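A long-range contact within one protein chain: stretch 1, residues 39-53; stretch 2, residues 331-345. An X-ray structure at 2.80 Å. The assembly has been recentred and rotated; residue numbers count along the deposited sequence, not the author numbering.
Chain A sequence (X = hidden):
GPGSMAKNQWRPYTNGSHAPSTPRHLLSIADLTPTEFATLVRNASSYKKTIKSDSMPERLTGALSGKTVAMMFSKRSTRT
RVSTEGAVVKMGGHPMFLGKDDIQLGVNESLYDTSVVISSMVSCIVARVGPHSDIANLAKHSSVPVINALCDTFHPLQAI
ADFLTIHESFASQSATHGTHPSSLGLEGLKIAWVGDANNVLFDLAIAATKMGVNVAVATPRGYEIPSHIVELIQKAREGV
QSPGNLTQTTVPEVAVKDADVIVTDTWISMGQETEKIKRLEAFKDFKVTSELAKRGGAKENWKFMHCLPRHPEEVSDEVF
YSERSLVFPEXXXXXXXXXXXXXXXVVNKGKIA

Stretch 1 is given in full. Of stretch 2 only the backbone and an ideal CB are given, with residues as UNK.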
# COMPACT_ATOMS: atom_id res chain seq x y z
N THR A 39 -3.03 -9.37 -31.14
CA THR A 39 -4.27 -9.49 -30.35
C THR A 39 -4.20 -8.71 -29.02
O THR A 39 -5.18 -8.04 -28.62
CB THR A 39 -4.65 -10.97 -30.13
OG1 THR A 39 -4.94 -11.58 -31.39
CG2 THR A 39 -5.86 -11.12 -29.23
N LEU A 40 -3.05 -8.78 -28.34
CA LEU A 40 -2.84 -8.01 -27.11
C LEU A 40 -2.94 -6.50 -27.40
O LEU A 40 -3.53 -5.74 -26.62
CB LEU A 40 -1.49 -8.36 -26.46
CG LEU A 40 -1.29 -9.75 -25.83
CD1 LEU A 40 0.09 -9.88 -25.20
CD2 LEU A 40 -2.35 -10.04 -24.78
N VAL A 41 -2.39 -6.10 -28.54
CA VAL A 41 -2.42 -4.71 -28.92
C VAL A 41 -3.84 -4.27 -29.30
O VAL A 41 -4.32 -3.23 -28.81
CB VAL A 41 -1.33 -4.37 -30.00
CG1 VAL A 41 -1.47 -2.95 -30.52
CG2 VAL A 41 0.06 -4.54 -29.40
N ARG A 42 -4.54 -5.04 -30.14
CA ARG A 42 -5.94 -4.67 -30.44
C ARG A 42 -6.81 -4.59 -29.17
O ARG A 42 -7.56 -3.62 -29.01
CB ARG A 42 -6.57 -5.59 -31.49
CG ARG A 42 -6.05 -5.32 -32.90
CD ARG A 42 -6.65 -6.26 -33.95
NE ARG A 42 -6.24 -7.65 -33.73
CZ ARG A 42 -5.44 -8.34 -34.53
NH1 ARG A 42 -4.95 -7.79 -35.63
NH2 ARG A 42 -5.13 -9.60 -34.23
N ASN A 43 -6.67 -5.56 -28.27
CA ASN A 43 -7.43 -5.55 -27.02
C ASN A 43 -7.20 -4.27 -26.18
O ASN A 43 -8.18 -3.66 -25.69
CB ASN A 43 -7.19 -6.83 -26.19
CG ASN A 43 -7.71 -8.11 -26.88
OD1 ASN A 43 -8.33 -8.07 -27.96
ND2 ASN A 43 -7.44 -9.26 -26.27
N ALA A 44 -5.94 -3.85 -26.04
CA ALA A 44 -5.60 -2.62 -25.31
C ALA A 44 -6.24 -1.41 -25.99
O ALA A 44 -6.87 -0.57 -25.32
CB ALA A 44 -4.08 -2.45 -25.17
N SER A 45 -6.13 -1.33 -27.31
CA SER A 45 -6.77 -0.26 -28.05
C SER A 45 -8.29 -0.18 -27.79
O SER A 45 -8.85 0.92 -27.56
CB SER A 45 -6.51 -0.43 -29.53
OG SER A 45 -7.12 0.62 -30.21
N SER A 46 -8.95 -1.35 -27.86
CA SER A 46 -10.37 -1.48 -27.64
C SER A 46 -10.79 -1.07 -26.22
O SER A 46 -11.71 -0.24 -26.05
CB SER A 46 -10.77 -2.93 -27.89
OG SER A 46 -12.18 -3.09 -27.86
N TYR A 47 -10.12 -1.64 -25.21
CA TYR A 47 -10.45 -1.35 -23.81
C TYR A 47 -10.29 0.14 -23.48
O TYR A 47 -11.10 0.72 -22.72
CB TYR A 47 -9.62 -2.22 -22.84
CG TYR A 47 -9.81 -3.73 -22.99
CD1 TYR A 47 -11.04 -4.29 -23.39
CD2 TYR A 47 -8.76 -4.61 -22.70
CE1 TYR A 47 -11.21 -5.68 -23.54
CE2 TYR A 47 -8.92 -6.01 -22.83
CZ TYR A 47 -10.14 -6.53 -23.24
OH TYR A 47 -10.30 -7.90 -23.38
N LYS A 48 -9.26 0.75 -24.08
CA LYS A 48 -8.94 2.18 -23.96
C LYS A 48 -10.08 3.08 -24.47
O LYS A 48 -10.48 4.04 -23.81
CB LYS A 48 -7.63 2.49 -24.71
CG LYS A 48 -7.33 3.97 -24.95
CD LYS A 48 -5.90 4.22 -25.38
CE LYS A 48 -5.65 5.73 -25.52
NZ LYS A 48 -4.36 6.02 -26.26
N LYS A 49 -10.60 2.75 -25.64
CA LYS A 49 -11.68 3.53 -26.24
C LYS A 49 -12.99 3.45 -25.41
O LYS A 49 -13.66 4.46 -25.21
CB LYS A 49 -11.90 3.09 -27.70
CG LYS A 49 -12.28 4.22 -28.60
CD LYS A 49 -13.23 3.80 -29.72
CE LYS A 49 -14.12 5.00 -30.09
NZ LYS A 49 -14.76 4.92 -31.43
N THR A 50 -13.32 2.25 -24.92
CA THR A 50 -14.53 2.05 -24.11
C THR A 50 -14.44 2.78 -22.77
O THR A 50 -15.35 3.53 -22.42
CB THR A 50 -14.81 0.53 -23.81
OG1 THR A 50 -14.82 -0.24 -25.02
CG2 THR A 50 -16.13 0.33 -23.10
N ILE A 51 -13.35 2.55 -22.02
CA ILE A 51 -13.17 3.12 -20.65
C ILE A 51 -13.04 4.68 -20.66
O ILE A 51 -13.62 5.36 -19.82
CB ILE A 51 -12.01 2.40 -19.88
CG1 ILE A 51 -12.40 0.96 -19.57
CG2 ILE A 51 -11.62 3.12 -18.58
CD1 ILE A 51 -11.25 -0.02 -19.35
N LYS A 52 -12.32 5.22 -21.65
CA LYS A 52 -12.18 6.69 -21.75
C LYS A 52 -13.44 7.40 -22.14
O LYS A 52 -13.46 8.61 -22.07
CB LYS A 52 -11.04 7.14 -22.66
CG LYS A 52 -9.71 6.82 -22.05
CD LYS A 52 -8.54 7.25 -22.89
CE LYS A 52 -8.19 8.69 -22.63
NZ LYS A 52 -6.91 8.96 -23.30
N SER A 53 -14.48 6.67 -22.55
CA SER A 53 -15.80 7.26 -22.81
C SER A 53 -16.88 6.76 -21.85
O SER A 53 -18.05 6.62 -22.22
CB SER A 53 -16.24 7.10 -24.27
OG SER A 53 -16.46 5.76 -24.60
N UNK A 331 3.36 7.08 -22.61
CA UNK A 331 3.40 6.86 -21.16
C UNK A 331 2.06 6.30 -20.62
O UNK A 331 2.06 5.34 -19.86
CB UNK A 331 3.74 8.17 -20.45
N UNK A 332 0.95 6.93 -21.02
CA UNK A 332 -0.41 6.48 -20.68
C UNK A 332 -0.76 5.09 -21.24
O UNK A 332 -1.52 4.33 -20.59
CB UNK A 332 -1.43 7.50 -21.20
N UNK A 333 -0.25 4.75 -22.42
CA UNK A 333 -0.52 3.43 -22.99
C UNK A 333 0.02 2.26 -22.15
O UNK A 333 -0.26 1.09 -22.45
CB UNK A 333 0.08 3.36 -24.40
N UNK A 334 0.80 2.56 -21.09
CA UNK A 334 1.23 1.52 -20.16
C UNK A 334 0.03 0.95 -19.40
O UNK A 334 -0.06 -0.27 -19.15
CB UNK A 334 2.27 2.07 -19.18
N UNK A 335 -0.91 1.84 -19.05
CA UNK A 335 -2.09 1.45 -18.31
C UNK A 335 -2.89 0.45 -19.14
O UNK A 335 -3.25 -0.63 -18.64
CB UNK A 335 -2.94 2.67 -17.95
N UNK A 336 -3.13 0.80 -20.41
CA UNK A 336 -3.94 -0.02 -21.32
C UNK A 336 -3.25 -1.36 -21.66
O UNK A 336 -3.92 -2.41 -21.73
CB UNK A 336 -4.22 0.76 -22.61
N UNK A 337 -1.92 -1.34 -21.78
CA UNK A 337 -1.15 -2.56 -22.02
C UNK A 337 -1.15 -3.54 -20.83
O UNK A 337 -1.24 -4.75 -21.02
CB UNK A 337 0.29 -2.18 -22.37
N UNK A 338 -1.08 -3.02 -19.60
CA UNK A 338 -1.20 -3.88 -18.41
C UNK A 338 -2.56 -4.58 -18.29
O UNK A 338 -2.61 -5.76 -17.89
CB UNK A 338 -0.96 -3.05 -17.15
N UNK A 339 -3.65 -3.87 -18.62
CA UNK A 339 -4.99 -4.47 -18.54
C UNK A 339 -5.05 -5.66 -19.49
O UNK A 339 -5.51 -6.76 -19.12
CB UNK A 339 -6.08 -3.45 -18.88
N UNK A 340 -4.57 -5.44 -20.70
CA UNK A 340 -4.59 -6.46 -21.75
C UNK A 340 -3.77 -7.69 -21.32
O UNK A 340 -4.25 -8.83 -21.42
CB UNK A 340 -4.05 -5.89 -23.06
N UNK A 341 -2.56 -7.44 -20.80
CA UNK A 341 -1.65 -8.52 -20.44
C UNK A 341 -2.13 -9.33 -19.25
O UNK A 341 -2.05 -10.58 -19.27
CB UNK A 341 -0.26 -7.95 -20.14
N UNK A 342 -2.63 -8.65 -18.22
CA UNK A 342 -3.16 -9.32 -17.04
C UNK A 342 -4.43 -10.11 -17.38
O UNK A 342 -4.60 -11.22 -16.87
CB UNK A 342 -3.45 -8.30 -15.94
N UNK A 343 -5.32 -9.56 -18.21
CA UNK A 343 -6.48 -10.35 -18.66
C UNK A 343 -6.04 -11.65 -19.33
O UNK A 343 -6.61 -12.73 -19.07
CB UNK A 343 -7.34 -9.53 -19.63
N UNK A 344 -5.03 -11.54 -20.20
CA UNK A 344 -4.57 -12.67 -21.00
C UNK A 344 -3.92 -13.77 -20.16
O UNK A 344 -4.20 -14.97 -20.35
CB UNK A 344 -3.58 -12.18 -22.06
N UNK A 345 -3.05 -13.37 -19.24
CA UNK A 345 -2.22 -14.33 -18.52
C UNK A 345 -2.85 -14.82 -17.23
O UNK A 345 -2.68 -15.99 -16.87
CB UNK A 345 -0.86 -13.71 -18.21

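Two helices cross here at 118°, their axes 8.3 Å apart at closest approach, and the tightest backbone approach pairs Ala44 with position 336, their CA atoms 5.0 Å apart.

Position 331 lies out of reach of stretch 1, which therefore sets no preference; it is Ala331.

At 332 the CA-to-CB bond points toward stretch 1, but nothing lies within 5.5 Å of the ideal CB. Lys48 and Lys52 extend toward this end of the helix, so a long acidic or polar side chain would suit. It is Glu332, whose OE2 accepts a salt-bridging hydrogen bond from Lys52 NZ at 2.8 Å.

Position 333 points sideways, yet the Lys48 ammonium group is near enough for an acceptor: Asp, Asn, Glu or Gln would serve. Asn333 bends its end closer, and its OD1 accepts from Lys48 NZ at 3.0 Å.

Positions 334 and 335 make no contact; they are Arg334 and Leu335.

The ideal CB of 336 points toward stretch 1, 4.0 Å from Ala44 O and 4.4 Å from Lys48 CB. Small Ala44 permits the close approach, while the Lys48 chain, Ile51 and Lys52 offer a broad, largely aliphatic surface; a large aromatic or long aliphatic residue would fit. Trp336 has more of its surface covered by the other stretch than any other residue in the contact. Lys48 CD lies over its face, 3.4 Å from Trp336 CD1, in a CH-pi contact, and Ile51 CG2 meets the ring edge 4.0 Å from Trp336 CZ3. Trp336 NE1 also donates to Glu332 OE2 (2.9 Å), so that one carboxylate oxygen serves both Lys52 and the indole.

Position 337 points sideways and only skirts Ala44; Ala337 suffices. Position 338 points away and is Ala338.

At 339 CB faces Tyr47 and the Ile51 side chain, favouring Leu, Ile, Val or Met. Ile339 packs its CG2 3.8 Å from Tyr47 CD2.

At 340 the ideal CB is only 3.6 Å from Leu40 O and 4.0 Å from Ala44 CB. Such closeness favours Ala, Ser or perhaps Cys, and the carbonyl rewards a donor. Ser340 OG donates to Leu40 O at 2.8 Å, an oxygen that also accepts the helical bond from Ala44 N.

Position 341 points sideways, its ideal CB 5.4 Å from Leu40 CD1, so a small apolar residue fits easily; it is Ala341. Position 342 is out of reach; it is Leu342.

At 343 the CA-to-CB bond points toward stretch 1, and the ideal CB lies 5.0 Å from both Tyr47 CE2 and Tyr47 OH; a side chain carrying an acceptor, Asp, Asn, Glu or Gln, could meet the hydroxyl. Glu343 OE1 accepts from Tyr47 OH at 2.6 Å.

At 344 CB sits 3.7 Å from Leu40 CD2, suiting a small apolar residue; Ala344 makes that contact.

Position 345 points sideways; Phe345 brings its end nearer without close contact.

Stretch 2 (331-345) AENRLWAAISALEAF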
# COMPACT_ATOMS: atom_id res chain seq x y z
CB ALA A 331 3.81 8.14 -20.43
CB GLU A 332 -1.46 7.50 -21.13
CG GLU A 332 -2.92 7.04 -20.95
CD GLU A 332 -3.95 7.90 -21.65
OE1 GLU A 332 -3.69 9.09 -21.95
OE2 GLU A 332 -5.06 7.38 -21.89
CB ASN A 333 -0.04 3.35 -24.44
CG ASN A 333 -0.89 4.21 -25.42
OD1 ASN A 333 -2.07 4.51 -25.16
ND2 ASN A 333 -0.29 4.60 -26.54
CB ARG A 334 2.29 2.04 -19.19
CG ARG A 334 3.74 2.11 -19.76
CD ARG A 334 4.29 0.72 -20.20
NE ARG A 334 4.65 -0.15 -19.08
CZ ARG A 334 5.80 -0.05 -18.39
NH1 ARG A 334 6.69 0.90 -18.71
NH2 ARG A 334 6.07 -0.87 -17.37
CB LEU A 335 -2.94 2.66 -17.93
CG LEU A 335 -4.33 2.42 -17.30
CD1 LEU A 335 -4.31 1.51 -16.06
CD2 LEU A 335 -5.06 3.72 -16.97
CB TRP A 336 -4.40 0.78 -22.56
CG TRP A 336 -4.85 2.20 -22.15
CD1 TRP A 336 -4.24 3.39 -22.48
CD2 TRP A 336 -5.95 2.55 -21.28
NE1 TRP A 336 -4.90 4.44 -21.89
CE2 TRP A 336 -5.94 3.95 -21.14
CE3 TRP A 336 -6.94 1.80 -20.61
CZ2 TRP A 336 -6.89 4.64 -20.36
CZ3 TRP A 336 -7.89 2.49 -19.82
CH2 TRP A 336 -7.85 3.89 -19.71
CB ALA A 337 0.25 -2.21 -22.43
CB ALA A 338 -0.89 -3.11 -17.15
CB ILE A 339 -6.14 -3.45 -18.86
CG1 ILE A 339 -6.31 -2.40 -17.73
CG2 ILE A 339 -7.49 -4.20 -19.15
CD1 ILE A 339 -7.27 -1.22 -18.07
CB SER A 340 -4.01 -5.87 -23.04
OG SER A 340 -4.09 -6.76 -24.12
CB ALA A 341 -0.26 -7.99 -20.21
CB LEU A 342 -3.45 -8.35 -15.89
CG LEU A 342 -2.33 -7.52 -15.28
CD1 LEU A 342 -2.92 -6.25 -14.69
CD2 LEU A 342 -1.58 -8.28 -14.21
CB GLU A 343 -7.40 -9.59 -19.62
CG GLU A 343 -8.76 -10.26 -19.84
CD GLU A 343 -9.31 -10.06 -21.24
OE1 GLU A 343 -8.66 -9.34 -22.03
OE2 GLU A 343 -10.40 -10.63 -21.56
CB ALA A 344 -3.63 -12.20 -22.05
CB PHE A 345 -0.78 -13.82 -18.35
CG PHE A 345 0.04 -13.92 -19.62
CD1 PHE A 345 0.82 -15.05 -19.89
CD2 PHE A 345 -0.01 -12.90 -20.57
CE1 PHE A 345 1.55 -15.15 -21.06
CE2 PHE A 345 0.73 -12.98 -21.77
CZ PHE A 345 1.50 -14.11 -22.01
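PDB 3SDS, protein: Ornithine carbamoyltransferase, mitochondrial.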